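Local coordinates for protein cytochrome c XoxG (Methylobacterium extorquens, PDB 6ONQ) that binds heme c covalently and probably carries electrons in the methanol oxidation pathway that uses a lanthanide-dependent methanol dehydrogenase, at residues R89-H92 with A93-V97; G147-K150 with N151-C154; D158-V161 with Y162-R166; V80-F83 with T84-Y88; E123-G126 with I127-G131. All coordinates share one frame; numbering follows the deposited sequence.

Contact 1: residues R89-H92 with A93-V97. With HEC (heme c), chain B.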
# COMPACT_ATOMS: atom_id res chain seq x y z
N ARG A 89 3.24 -8.22 -2.39
CA ARG A 89 3.32 -9.65 -2.16
C ARG A 89 2.37 -10.07 -1.05
O ARG A 89 1.64 -11.06 -1.19
CB ARG A 89 4.76 -10.06 -1.86
CG ARG A 89 5.65 -9.98 -3.12
CD ARG A 89 7.12 -10.29 -2.87
NE ARG A 89 7.58 -9.82 -1.56
CZ ARG A 89 8.02 -10.63 -0.60
NH1 ARG A 89 8.05 -11.94 -0.80
NH2 ARG A 89 8.41 -10.12 0.57
N ARG A 90 2.32 -9.31 0.04
CA ARG A 90 1.38 -9.62 1.11
C ARG A 90 -0.06 -9.55 0.62
O ARG A 90 -0.91 -10.34 1.05
CB ARG A 90 1.60 -8.67 2.28
CG ARG A 90 3.02 -8.68 2.77
CD ARG A 90 3.33 -9.99 3.47
NE ARG A 90 4.76 -10.16 3.69
CZ ARG A 90 5.31 -11.20 4.32
NH1 ARG A 90 6.62 -11.27 4.47
NH2 ARG A 90 4.53 -12.17 4.79
N TYR A 91 -0.35 -8.62 -0.30
CA TYR A 91 -1.71 -8.52 -0.84
C TYR A 91 -2.08 -9.76 -1.63
O TYR A 91 -3.14 -10.35 -1.41
CB TYR A 91 -1.84 -7.28 -1.72
CG TYR A 91 -3.21 -7.18 -2.33
CD1 TYR A 91 -4.27 -6.64 -1.62
CD2 TYR A 91 -3.45 -7.63 -3.61
CE1 TYR A 91 -5.53 -6.55 -2.17
CE2 TYR A 91 -4.71 -7.55 -4.18
CZ TYR A 91 -5.74 -7.01 -3.46
OH TYR A 91 -6.99 -6.94 -4.03
N HIS A 92 -1.22 -10.14 -2.58
CA HIS A 92 -1.45 -11.35 -3.37
C HIS A 92 -1.62 -12.58 -2.47
O HIS A 92 -2.49 -13.42 -2.72
CB HIS A 92 -0.28 -11.54 -4.33
CG HIS A 92 -0.42 -12.72 -5.25
ND1 HIS A 92 -0.28 -14.02 -4.82
CD2 HIS A 92 -0.67 -12.79 -6.58
CE1 HIS A 92 -0.46 -14.84 -5.84
NE2 HIS A 92 -0.69 -14.12 -6.92
N ALA A 93 -0.81 -12.68 -1.42
CA ALA A 93 -0.90 -13.79 -0.49
C ALA A 93 -2.24 -13.79 0.24
O ALA A 93 -2.99 -14.77 0.18
CB ALA A 93 0.26 -13.72 0.52
N GLU A 94 -2.55 -12.70 0.93
CA GLU A 94 -3.60 -12.74 1.94
C GLU A 94 -4.89 -12.02 1.55
O GLU A 94 -5.87 -12.14 2.30
CB GLU A 94 -3.08 -12.16 3.26
CG GLU A 94 -1.86 -12.88 3.85
CD GLU A 94 -2.20 -13.87 4.98
OE1 GLU A 94 -1.26 -14.40 5.62
OE2 GLU A 94 -3.41 -14.12 5.22
N CYS A 95 -4.94 -11.31 0.43
CA CYS A 95 -6.14 -10.50 0.15
C CYS A 95 -6.70 -10.71 -1.25
O CYS A 95 -7.91 -10.56 -1.47
CB CYS A 95 -5.86 -9.01 0.34
SG CYS A 95 -4.83 -8.52 1.72
N HIS A 96 -5.82 -11.01 -2.20
CA HIS A 96 -6.19 -11.18 -3.60
C HIS A 96 -7.38 -12.12 -3.78
O HIS A 96 -8.17 -11.94 -4.71
CB HIS A 96 -4.95 -11.68 -4.36
CG HIS A 96 -5.24 -12.41 -5.63
ND1 HIS A 96 -5.31 -11.79 -6.85
CD2 HIS A 96 -5.41 -13.73 -5.87
CE1 HIS A 96 -5.55 -12.69 -7.79
NE2 HIS A 96 -5.62 -13.87 -7.22
N VAL A 97 -7.54 -13.09 -2.89
CA VAL A 97 -8.58 -14.11 -3.07
C VAL A 97 -9.97 -13.47 -3.11
O VAL A 97 -10.78 -13.76 -4.00
CB VAL A 97 -8.48 -15.18 -1.96
CG1 VAL A 97 -8.33 -14.52 -0.59
CG2 VAL A 97 -9.69 -16.12 -2.01
FE HEC B . -11.31 -7.21 2.93
CHA HEC B . -13.83 -4.87 2.91
CHB HEC B . -9.05 -4.74 3.07
CHC HEC B . -8.76 -9.52 3.09
CHD HEC B . -13.55 -9.69 2.21
NA HEC B . -11.43 -5.20 2.94
C1A HEC B . -12.55 -4.40 3.02
C2A HEC B . -12.12 -3.03 3.26
C3A HEC B . -10.79 -3.02 3.30
C4A HEC B . -10.35 -4.36 3.10
CMA HEC B . -9.84 -1.82 3.50
CAA HEC B . -13.03 -1.80 3.41
CBA HEC B . -13.62 -1.54 2.03
CGA HEC B . -14.35 -0.23 1.98
O1A HEC B . -15.18 0.04 2.89
O2A HEC B . -14.10 0.53 1.01
NB HEC B . -9.30 -7.18 3.06
C1B HEC B . -8.58 -6.01 3.09
C2B HEC B . -7.17 -6.32 3.16
C3B HEC B . -7.04 -7.63 3.18
C4B HEC B . -8.38 -8.21 3.10
CMB HEC B . -6.02 -5.31 3.24
CAB HEC B . -5.63 -8.27 3.27
CBB HEC B . -5.42 -9.47 3.77
NC HEC B . -11.19 -9.25 2.66
C1C HEC B . -10.04 -10.00 2.85
C2C HEC B . -10.43 -11.39 2.75
C3C HEC B . -11.74 -11.46 2.50
C4C HEC B . -12.26 -10.10 2.44
CMC HEC B . -9.48 -12.60 2.89
CAC HEC B . -12.49 -12.81 2.33
CBC HEC B . -13.46 -12.94 1.43
ND HEC B . -13.29 -7.26 2.60
C1D HEC B . -14.04 -8.40 2.35
C2D HEC B . -15.44 -7.99 2.29
C3D HEC B . -15.51 -6.67 2.49
C4D HEC B . -14.16 -6.18 2.68
CMD HEC B . -16.65 -8.91 2.03
CAD HEC B . -16.79 -5.82 2.49
CBD HEC B . -17.36 -5.64 3.89
CGD HEC B . -18.60 -4.78 3.81
O1D HEC B . -19.19 -4.67 2.71
O2D HEC B . -19.00 -4.20 4.85
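Tyr-91 O accepts two backbone hydrogen bonds from the residues after the turn: Cys-95 N at 2.7 Å and His-96 N at 2.9 Å. Just before them the regular helical pattern is still intact, with Ala-93 N bonded to Arg-89 O and Glu-94 N to Arg-90 O. The doubled acceptor therefore marks the joint where helix 82-94 gives out and helix 96-99 starts, with Cys-95 at the N-cap of the second.

The covalent link is made at this joint. Cys-95 SG is bonded at 1.8 Å to CAB of the heme c, as the first cysteine of the Cys-X-X-Cys-His signature of c-type cytochromes, whose histidine, His-99, is an axial ligand of the iron. Cysteine is required here because its thiol forms the thioether. Beside it, Glu-94 CB touches the heme atom CBB at 3.6 Å.

Aromatic groups make the remaining contacts. With CG anti to the backbone N (chi1 178°), the Tyr-91 ring lies forward along the chain, its CD1 reaching Cys-95 CB at 3.5 Å, while one face looks at the backbone of His-96 near the ring's rim. Cys-95 SG stands obliquely to that ring, 4.8 Å from its centroid. A tyrosine suits the place because the flat ring packs against the cysteine and Leu-159 while its hydroxyl is hydrogen-bonded to Gly-100 O. On the outer side the rings of His-92 and His-96 lie almost parallel, at 9°, but with centroids 5.0 Å apart they are slid so far that they barely overlap.

Contact 2: residues G147-K150 with N151-C154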
# COMPACT_ATOMS: atom_id res chain seq x y z
N GLY A 147 -6.82 -8.99 13.18
CA GLY A 147 -6.02 -8.55 14.32
C GLY A 147 -5.15 -9.63 14.93
O GLY A 147 -3.99 -9.38 15.29
N ASP A 148 -5.67 -10.85 15.05
CA ASP A 148 -4.92 -11.94 15.65
C ASP A 148 -3.97 -12.64 14.67
O ASP A 148 -3.45 -13.72 14.97
CB ASP A 148 -5.87 -12.96 16.28
CG ASP A 148 -6.71 -12.37 17.41
OD1 ASP A 148 -7.43 -13.14 18.10
OD2 ASP A 148 -6.66 -11.12 17.62
N ASN A 149 -3.70 -12.03 13.52
CA ASN A 149 -2.92 -12.66 12.46
C ASN A 149 -1.66 -11.83 12.22
O ASN A 149 -1.66 -10.91 11.39
CB ASN A 149 -3.78 -12.80 11.21
CG ASN A 149 -3.12 -13.61 10.13
OD1 ASN A 149 -1.95 -13.97 10.22
ND2 ASN A 149 -3.88 -13.86 9.07
N LYS A 150 -0.58 -12.17 12.92
CA LYS A 150 0.64 -11.38 12.85
C LYS A 150 1.30 -11.48 11.49
O LYS A 150 2.07 -10.59 11.12
CB LYS A 150 1.62 -11.80 13.96
CG LYS A 150 1.01 -11.89 15.38
CD LYS A 150 -0.14 -10.87 15.57
CE LYS A 150 -1.10 -11.27 16.69
NZ LYS A 150 -0.52 -11.07 18.06
N ASN A 151 1.00 -12.51 10.71
CA ASN A 151 1.50 -12.56 9.34
C ASN A 151 0.80 -11.56 8.44
O ASN A 151 1.25 -11.33 7.31
CB ASN A 151 1.33 -13.97 8.78
CG ASN A 151 2.49 -14.87 9.12
OD1 ASN A 151 3.59 -14.68 8.59
ND2 ASN A 151 2.26 -15.84 10.00
N VAL A 152 -0.30 -10.96 8.90
CA VAL A 152 -0.94 -9.86 8.20
C VAL A 152 -0.70 -8.54 8.92
O VAL A 152 -0.23 -7.58 8.32
CB VAL A 152 -2.44 -10.13 8.02
CG1 VAL A 152 -3.11 -8.95 7.35
CG2 VAL A 152 -2.62 -11.35 7.17
N MET A 153 -0.97 -8.49 10.23
CA MET A 153 -0.90 -7.21 10.93
C MET A 153 0.50 -6.62 10.90
O MET A 153 0.64 -5.39 10.87
CB MET A 153 -1.37 -7.37 12.37
CG MET A 153 -2.84 -7.68 12.51
SD MET A 153 -3.91 -6.62 11.51
CE MET A 153 -3.72 -5.05 12.34
N CYS A 154 1.54 -7.44 10.90
CA CYS A 154 2.89 -6.89 10.90
C CYS A 154 3.26 -6.29 9.56
O CYS A 154 4.31 -5.66 9.45
CB CYS A 154 3.92 -7.96 11.26
SG CYS A 154 3.67 -8.68 12.90
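Met-153 folds back over the loop that leads into its own short helix. Its CB stands 3.7 Å from Asn-149 O. CG, turned anti to the carbonyl carbon (chi1 -68°), lies near two carbonyl oxygens, 3.5 Å from Gly-147 O and a little farther from Asn-149 O. Further bends at chi2 and chi3 carry SD past Gly-147 CA, at 4.0 Å, and deliver CE to Tyr-125 and Ala-129 of helix 121-130. A flexible thioether chain suits this curled path.

The start of helix 150-153 is an N-cap made by Asn-149. Its OD1 takes a weak bond from Asn-151 N at 3.3 Å, the kind of cap for which asparagine is well suited. The same residue's backbone O accepts twice: Met-153 N approaches in the carbonyl plane at 2.8 Å, whereas Val-152 N sits above that plane. The other half of the amide, ND2, lies alongside the methyl Val-152 CG2; that buried valine also touches Glu-94 and lies close to the heme c.

One turn on, Cys-154 N is bonded to Lys-150 O at 3.2 Å. Cys-154 SG lies beside Lys-150 CB, 3.9 Å away, and forms a disulfide with Cys-193, which fastens this turn to the C-terminal helix 184-193.

Contact 3: residues D158-V161 with Y162-R166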
# COMPACT_ATOMS: atom_id res chain seq x y z
N ASP A 158 2.72 -2.06 4.91
CA ASP A 158 3.03 -2.49 3.56
C ASP A 158 1.77 -2.54 2.70
O ASP A 158 1.74 -2.03 1.57
CB ASP A 158 3.72 -3.85 3.60
CG ASP A 158 4.91 -3.88 4.55
OD1 ASP A 158 4.80 -3.32 5.67
OD2 ASP A 158 5.95 -4.48 4.19
N LEU A 159 0.70 -3.12 3.24
CA LEU A 159 -0.54 -3.20 2.48
C LEU A 159 -1.10 -1.81 2.20
O LEU A 159 -1.58 -1.54 1.09
CB LEU A 159 -1.55 -4.06 3.23
CG LEU A 159 -1.09 -5.52 3.32
CD1 LEU A 159 -1.73 -6.24 4.50
CD2 LEU A 159 -1.39 -6.23 2.01
N TYR A 160 -1.03 -0.91 3.19
CA TYR A 160 -1.52 0.46 3.01
C TYR A 160 -0.76 1.18 1.91
O TYR A 160 -1.35 1.78 1.01
CB TYR A 160 -1.42 1.23 4.32
CG TYR A 160 -1.94 2.65 4.21
CD1 TYR A 160 -3.30 2.90 4.05
CD2 TYR A 160 -1.07 3.74 4.24
CE1 TYR A 160 -3.78 4.19 3.93
CE2 TYR A 160 -1.55 5.04 4.13
CZ TYR A 160 -2.91 5.25 3.97
OH TYR A 160 -3.40 6.53 3.86
N VAL A 161 0.57 1.13 1.97
CA VAL A 161 1.41 1.84 1.00
C VAL A 161 1.10 1.37 -0.42
O VAL A 161 0.83 2.18 -1.31
CB VAL A 161 2.89 1.65 1.36
CG1 VAL A 161 3.76 2.11 0.24
CG2 VAL A 161 3.21 2.40 2.63
N TYR A 162 1.16 0.06 -0.65
CA TYR A 162 0.87 -0.48 -1.97
C TYR A 162 -0.53 -0.08 -2.46
O TYR A 162 -0.70 0.38 -3.59
CB TYR A 162 1.03 -2.00 -1.94
CG TYR A 162 0.41 -2.67 -3.13
CD1 TYR A 162 0.92 -2.45 -4.39
CD2 TYR A 162 -0.71 -3.48 -3.00
CE1 TYR A 162 0.35 -3.03 -5.49
CE2 TYR A 162 -1.28 -4.06 -4.11
CZ TYR A 162 -0.74 -3.83 -5.34
OH TYR A 162 -1.28 -4.39 -6.47
N LEU A 163 -1.54 -0.28 -1.62
CA LEU A 163 -2.89 0.05 -2.07
C LEU A 163 -3.08 1.56 -2.19
O LEU A 163 -3.95 2.02 -2.94
CB LEU A 163 -3.91 -0.54 -1.11
CG LEU A 163 -4.17 -2.04 -1.11
CD1 LEU A 163 -5.00 -2.40 0.12
CD2 LEU A 163 -4.87 -2.46 -2.40
N ARG A 164 -2.30 2.35 -1.45
CA ARG A 164 -2.29 3.79 -1.67
C ARG A 164 -1.72 4.14 -3.04
O ARG A 164 -2.23 5.02 -3.73
CB ARG A 164 -1.48 4.48 -0.58
CG ARG A 164 -2.15 5.70 -0.02
CD ARG A 164 -1.19 6.55 0.78
NE ARG A 164 -1.66 7.93 0.79
CZ ARG A 164 -1.26 8.86 1.64
NH1 ARG A 164 -0.37 8.58 2.58
NH2 ARG A 164 -1.77 10.08 1.54
N ALA A 165 -0.64 3.46 -3.43
CA ALA A 165 -0.06 3.70 -4.76
C ALA A 165 -1.03 3.30 -5.86
O ALA A 165 -1.04 3.93 -6.93
CB ALA A 165 1.25 2.95 -4.91
N ARG A 166 -1.84 2.27 -5.63
CA ARG A 166 -2.88 1.94 -6.60
C ARG A 166 -3.93 3.04 -6.67
O ARG A 166 -4.32 3.47 -7.76
CB ARG A 166 -3.53 0.60 -6.23
CG ARG A 166 -2.56 -0.59 -6.27
CD ARG A 166 -2.24 -1.02 -7.70
NE ARG A 166 -3.44 -1.45 -8.40
CZ ARG A 166 -3.92 -0.88 -9.50
NH1 ARG A 166 -3.30 0.16 -10.06
NH2 ARG A 166 -5.03 -1.35 -10.05
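Tyr-162 opens the second half of this helical stretch by giving its N-H to Asp-158 O, a nearly straight bond of 3.1 Å. Its aromatic ring has Arg-166 CG over one face, near the rim.

Leu-163 N follows with a bond to Leu-159 O at 3.0 Å. Its CB and CG run close beside that same carbonyl, and the branched end continues toward the heme c, where an apolar residue is in keeping with Leu-112 and Leu-116 nearby.

Arg-164 N is bonded to Tyr-160 O, and its side chain makes the main contact across the turn. The chain is extended from CG to NE and crosses the Tyr-160 ring, with CG over one ring face and CD 3.7 Å from CE2. The phenol oxygen Tyr-160 OH then lies 3.6 Å above one face of the guanidinium, near its rim, the two planes meeting at 47°. Beyond the ring, NH1 forms a salt bridge with Asp-64 and a hydrogen bond to Pro-69 O. With a leucine here, the carboxylate of Asp-64 would probably lose its charged mate and the Tyr-160 ring the long chain that lies over its face.

Ala-165 N bonds to Val-161 O at 2.9 Å; its small methyl packs against Phe-71. Arg-166 N closes the next turn onto Tyr-162 O.

A charge buried in the middle of the protein needs compensation: Asp-64 probably balances that of Arg-164, Pro-69 O takes up N-H donation from the same guanidinium, and the Tyr-160 ring flanks the aliphatic part of the chain.

Contact 4: residues V80-F83 with T84-Y88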
# COMPACT_ATOMS: atom_id res chain seq x y z
N VAL A 80 10.29 1.00 -7.27
CA VAL A 80 9.38 1.30 -6.16
C VAL A 80 10.11 1.13 -4.84
O VAL A 80 11.08 0.37 -4.73
CB VAL A 80 8.12 0.41 -6.17
CG1 VAL A 80 7.42 0.45 -7.53
CG2 VAL A 80 8.47 -1.00 -5.77
N ASP A 81 9.63 1.84 -3.82
CA ASP A 81 10.17 1.70 -2.47
C ASP A 81 9.88 0.31 -1.93
O ASP A 81 9.07 -0.44 -2.48
CB ASP A 81 9.59 2.77 -1.54
CG ASP A 81 8.17 2.42 -1.02
OD1 ASP A 81 7.19 2.47 -1.82
OD2 ASP A 81 8.03 2.13 0.19
N TRP A 82 10.54 -0.02 -0.82
CA TRP A 82 10.44 -1.38 -0.29
C TRP A 82 9.00 -1.74 0.04
O TRP A 82 8.51 -2.81 -0.34
CB TRP A 82 11.32 -1.53 0.94
CG TRP A 82 11.03 -2.81 1.64
CD1 TRP A 82 10.39 -2.97 2.84
CD2 TRP A 82 11.34 -4.12 1.17
NE1 TRP A 82 10.29 -4.30 3.15
CE2 TRP A 82 10.87 -5.03 2.14
CE3 TRP A 82 11.98 -4.62 0.03
CZ2 TRP A 82 11.01 -6.41 1.99
CZ3 TRP A 82 12.12 -5.99 -0.11
CH2 TRP A 82 11.64 -6.87 0.87
N PHE A 83 8.29 -0.85 0.73
CA PHE A 83 6.98 -1.22 1.25
C PHE A 83 5.94 -1.36 0.15
O PHE A 83 4.99 -2.13 0.30
CB PHE A 83 6.53 -0.22 2.31
CG PHE A 83 7.30 -0.35 3.58
CD1 PHE A 83 8.60 0.12 3.66
CD2 PHE A 83 6.75 -0.99 4.67
CE1 PHE A 83 9.32 -0.02 4.83
CE2 PHE A 83 7.47 -1.13 5.85
CZ PHE A 83 8.75 -0.65 5.93
N THR A 84 6.10 -0.65 -0.97
CA THR A 84 5.22 -0.93 -2.09
C THR A 84 5.47 -2.34 -2.62
O THR A 84 4.53 -3.11 -2.85
CB THR A 84 5.38 0.10 -3.20
OG1 THR A 84 5.07 1.41 -2.69
CG2 THR A 84 4.45 -0.21 -4.35
N TYR A 85 6.74 -2.70 -2.81
CA TYR A 85 7.09 -4.06 -3.24
C TYR A 85 6.55 -5.08 -2.24
O TYR A 85 5.80 -5.99 -2.61
CB TYR A 85 8.61 -4.18 -3.40
CG TYR A 85 9.12 -5.60 -3.63
CD1 TYR A 85 9.09 -6.18 -4.89
CD2 TYR A 85 9.63 -6.34 -2.57
CE1 TYR A 85 9.56 -7.47 -5.09
CE2 TYR A 85 10.09 -7.64 -2.76
CZ TYR A 85 10.06 -8.20 -4.03
OH TYR A 85 10.52 -9.48 -4.22
N SER A 86 6.91 -4.92 -0.96
CA SER A 86 6.51 -5.89 0.05
C SER A 86 4.99 -5.99 0.16
O SER A 86 4.44 -7.09 0.28
CB SER A 86 7.13 -5.52 1.39
OG SER A 86 6.61 -6.33 2.43
N GLY A 87 4.30 -4.85 0.13
CA GLY A 87 2.85 -4.85 0.25
C GLY A 87 2.14 -5.53 -0.90
O GLY A 87 1.09 -6.14 -0.70
N TYR A 88 2.69 -5.44 -2.12
CA TYR A 88 2.15 -6.21 -3.23
C TYR A 88 2.12 -7.70 -2.87
O TYR A 88 1.08 -8.36 -3.01
CB TYR A 88 2.97 -5.99 -4.51
CG TYR A 88 2.52 -6.85 -5.69
CD1 TYR A 88 2.94 -8.17 -5.83
CD2 TYR A 88 1.67 -6.34 -6.68
CE1 TYR A 88 2.53 -8.96 -6.89
CE2 TYR A 88 1.25 -7.13 -7.75
CZ TYR A 88 1.68 -8.44 -7.85
OH TYR A 88 1.28 -9.24 -8.91
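Asp-81 OD1 is held from several sides: Thr-84 OG1 donates to it at 2.5 Å, on the syn side and 22° out of the carboxylate plane, while Thr-84 N and His-72 N add weak bonds. The second oxygen, OD2, receives a weak bond from Phe-83 N at 3.0 Å. Asp-81 is therefore the N-cap of helix 82-94, a place for which aspartate is apt, since its negative charge probably also suits the positive end of the helix dipole. The torsion chi1 of 80° sets CG between the backbone N and the carbonyl carbon, which turns the carboxylate over the N-H groups of the first helical turn. Its main-chain O then takes Tyr-85 N at 3.3 Å, beginning the regular pattern.

On another side of the same turn are aromatic side chains. Trp-82 CZ3 meets Tyr-85 CD2 at 3.5 Å, the two rings standing obliquely with their planes 43° apart. Ser-86 CB sits over one face of the indole, 4.1 Å from the centroid of the five-membered ring, a CH-pi contact; serine is small enough to lie there and still turn its OG to Asp-158. Phe-83 brings a ring face over Trp-82 CD1. Val-80 CG2 packs against Tyr-85 CB at 4.0 Å.

Strand 79-80, at the edge of the sheet, pairs with strand 69-74, and the chain passes from it into the helix within a few residues. Asp-81 and Thr-84 face Phe-71 of strand 69-74 and Val-161 of helix 156-167, while Phe-83 lies against Asp-158 of that helix.

Contact 5: residues E123-G126 with I127-G131. With HEC (heme c), chain B.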
# COMPACT_ATOMS: atom_id res chain seq x y z
N GLU A 123 -8.52 4.56 9.45
CA GLU A 123 -9.74 3.84 9.08
C GLU A 123 -9.40 2.50 8.46
O GLU A 123 -10.04 1.48 8.74
CB GLU A 123 -10.57 4.68 8.10
CG GLU A 123 -11.66 5.53 8.73
CD GLU A 123 -12.35 6.47 7.74
OE1 GLU A 123 -11.70 6.93 6.76
OE2 GLU A 123 -13.55 6.77 7.96
N PHE A 124 -8.38 2.48 7.60
CA PHE A 124 -7.92 1.24 7.00
C PHE A 124 -7.40 0.29 8.06
O PHE A 124 -7.75 -0.90 8.07
CB PHE A 124 -6.85 1.56 5.96
CG PHE A 124 -6.12 0.36 5.45
CD1 PHE A 124 -6.59 -0.33 4.35
CD2 PHE A 124 -4.96 -0.07 6.06
CE1 PHE A 124 -5.93 -1.42 3.88
CE2 PHE A 124 -4.29 -1.17 5.60
CZ PHE A 124 -4.76 -1.84 4.50
N TYR A 125 -6.57 0.79 8.98
CA TYR A 125 -5.99 -0.09 9.99
C TYR A 125 -7.07 -0.70 10.88
O TYR A 125 -6.99 -1.87 11.25
CB TYR A 125 -4.96 0.68 10.83
CG TYR A 125 -4.05 -0.22 11.63
CD1 TYR A 125 -4.47 -0.75 12.84
CD2 TYR A 125 -2.77 -0.54 11.18
CE1 TYR A 125 -3.65 -1.58 13.58
CE2 TYR A 125 -1.94 -1.37 11.92
CZ TYR A 125 -2.38 -1.89 13.11
OH TYR A 125 -1.57 -2.72 13.86
N GLY A 126 -8.10 0.08 11.21
CA GLY A 126 -9.16 -0.44 12.06
C GLY A 126 -10.04 -1.47 11.39
O GLY A 126 -10.47 -2.44 12.02
N ILE A 127 -10.34 -1.28 10.10
CA ILE A 127 -11.08 -2.29 9.35
C ILE A 127 -10.26 -3.57 9.25
O ILE A 127 -10.78 -4.67 9.41
CB ILE A 127 -11.44 -1.75 7.96
CG1 ILE A 127 -12.60 -0.77 8.05
CG2 ILE A 127 -11.76 -2.89 7.00
CD1 ILE A 127 -12.73 0.10 6.82
N LEU A 128 -8.96 -3.43 8.99
CA LEU A 128 -8.11 -4.61 8.87
C LEU A 128 -7.99 -5.36 10.19
O LEU A 128 -8.04 -6.59 10.22
CB LEU A 128 -6.74 -4.17 8.37
CG LEU A 128 -5.73 -5.27 8.07
CD1 LEU A 128 -6.29 -6.15 7.00
CD2 LEU A 128 -4.42 -4.65 7.64
N ALA A 129 -7.84 -4.64 11.31
CA ALA A 129 -7.66 -5.29 12.60
C ALA A 129 -8.96 -5.90 13.10
O ALA A 129 -8.97 -7.02 13.62
CB ALA A 129 -7.10 -4.30 13.62
N GLY A 130 -10.08 -5.19 12.94
CA GLY A 130 -11.33 -5.64 13.52
C GLY A 130 -12.39 -6.17 12.58
O GLY A 130 -13.40 -6.70 13.05
N GLY A 131 -12.20 -6.05 11.26
CA GLY A 131 -13.18 -6.53 10.30
C GLY A 131 -14.30 -5.54 10.05
O GLY A 131 -14.35 -4.43 10.58
FE HEC B . -11.31 -7.21 2.93
CHA HEC B . -13.83 -4.87 2.91
CHB HEC B . -9.05 -4.74 3.07
CHC HEC B . -8.76 -9.52 3.09
CHD HEC B . -13.55 -9.69 2.21
NA HEC B . -11.43 -5.20 2.94
C1A HEC B . -12.55 -4.40 3.02
C2A HEC B . -12.12 -3.03 3.26
C3A HEC B . -10.79 -3.02 3.30
C4A HEC B . -10.35 -4.36 3.10
CMA HEC B . -9.84 -1.82 3.50
CAA HEC B . -13.03 -1.80 3.41
CBA HEC B . -13.62 -1.54 2.03
CGA HEC B . -14.35 -0.23 1.98
O1A HEC B . -15.18 0.04 2.89
O2A HEC B . -14.10 0.53 1.01
NB HEC B . -9.30 -7.18 3.06
C1B HEC B . -8.58 -6.01 3.09
C2B HEC B . -7.17 -6.32 3.16
C3B HEC B . -7.04 -7.63 3.18
C4B HEC B . -8.38 -8.21 3.10
CMB HEC B . -6.02 -5.31 3.24
CAB HEC B . -5.63 -8.27 3.27
CBB HEC B . -5.42 -9.47 3.77
NC HEC B . -11.19 -9.25 2.66
C1C HEC B . -10.04 -10.00 2.85
C2C HEC B . -10.43 -11.39 2.75
C3C HEC B . -11.74 -11.46 2.50
C4C HEC B . -12.26 -10.10 2.44
CMC HEC B . -9.48 -12.60 2.89
CAC HEC B . -12.49 -12.81 2.33
CBC HEC B . -13.46 -12.94 1.43
ND HEC B . -13.29 -7.26 2.60
C1D HEC B . -14.04 -8.40 2.35
C2D HEC B . -15.44 -7.99 2.29
C3D HEC B . -15.51 -6.67 2.49
C4D HEC B . -14.16 -6.18 2.68
CMD HEC B . -16.65 -8.91 2.03
CAD HEC B . -16.79 -5.82 2.49
CBD HEC B . -17.36 -5.64 3.89
CGD HEC B . -18.60 -4.78 3.81
O1D HEC B . -19.19 -4.67 2.71
O2D HEC B . -19.00 -4.20 4.85
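Phe-124 and Leu-128, one turn apart, lie side by side and point the same way, CE2 of the ring 4.0 Å from CD2 of the leucine. This is the tightly packed side of helix 121-130, turned to the heme c. A chi1 of 170° swings the phenyl away from the backbone N of Phe-124, which brings CD1 within 3.7 Å of the heme methyl CMA, and its CE1 also reaches CMB. Leu-128 CD1 stands 3.9 Å from CMB, and Ile-127 CG2 rests against the ring carbon C2A at 3.8 Å. Bulky apolar residues suit this side: Ile-127 and Leu-128 lie over the porphyrin face, and Phe-124 packs on the methyls at its rim. If an alanine replaced Phe-124, a gap would probably open between heme methyl CMA, Leu-128 and Leu-159 and Leu-163 of helix 156-167.

The opposite flank is looser. Tyr-125 CE1 and Ala-129 CB are only in distant touch at 4.4 Å, and both also touch Met-153. Gly-126 and Gly-130 lie at the surface, bonded to each other through Gly-130 N and Gly-126 O at 2.9 Å, while Glu-123 points outward and its OE1 is satisfied by Ser-120 N. Along the backbone Leu-128 N gives to Phe-124 O at 3.0 Å in the normal helical manner. The helix stops at Gly-131, whose positive phi of 83° calls for glycine, since a side chain would jam against the preceding carbonyl.

The side chains turned to the heme here are hydrocarbon, which is likely to keep water from this part of the porphyrin, while the carboxylate of Glu-123 lies on the exposed side.

All five contacts are local turns of the chain, so none closes a long loop, and they follow one another without nesting or crossing. Contact 4 comes first, starting helix 82-94 at the edge of the antiparallel sheet; contact 1 adjoins it and ends the same helix at the heme attachment. Contact 5 follows on helix 121-130, over another part of the heme. Contact 2 begins helix 150-153 and touches both contact 1, through Glu-94, and contact 5, through Met-153. Contact 3, last in the chain, lies at the centre: helix 156-167 meets all the others, joining Ser-86, Tyr-91, Phe-124 and Val-152 around Asp-158, Leu-159 and Leu-163.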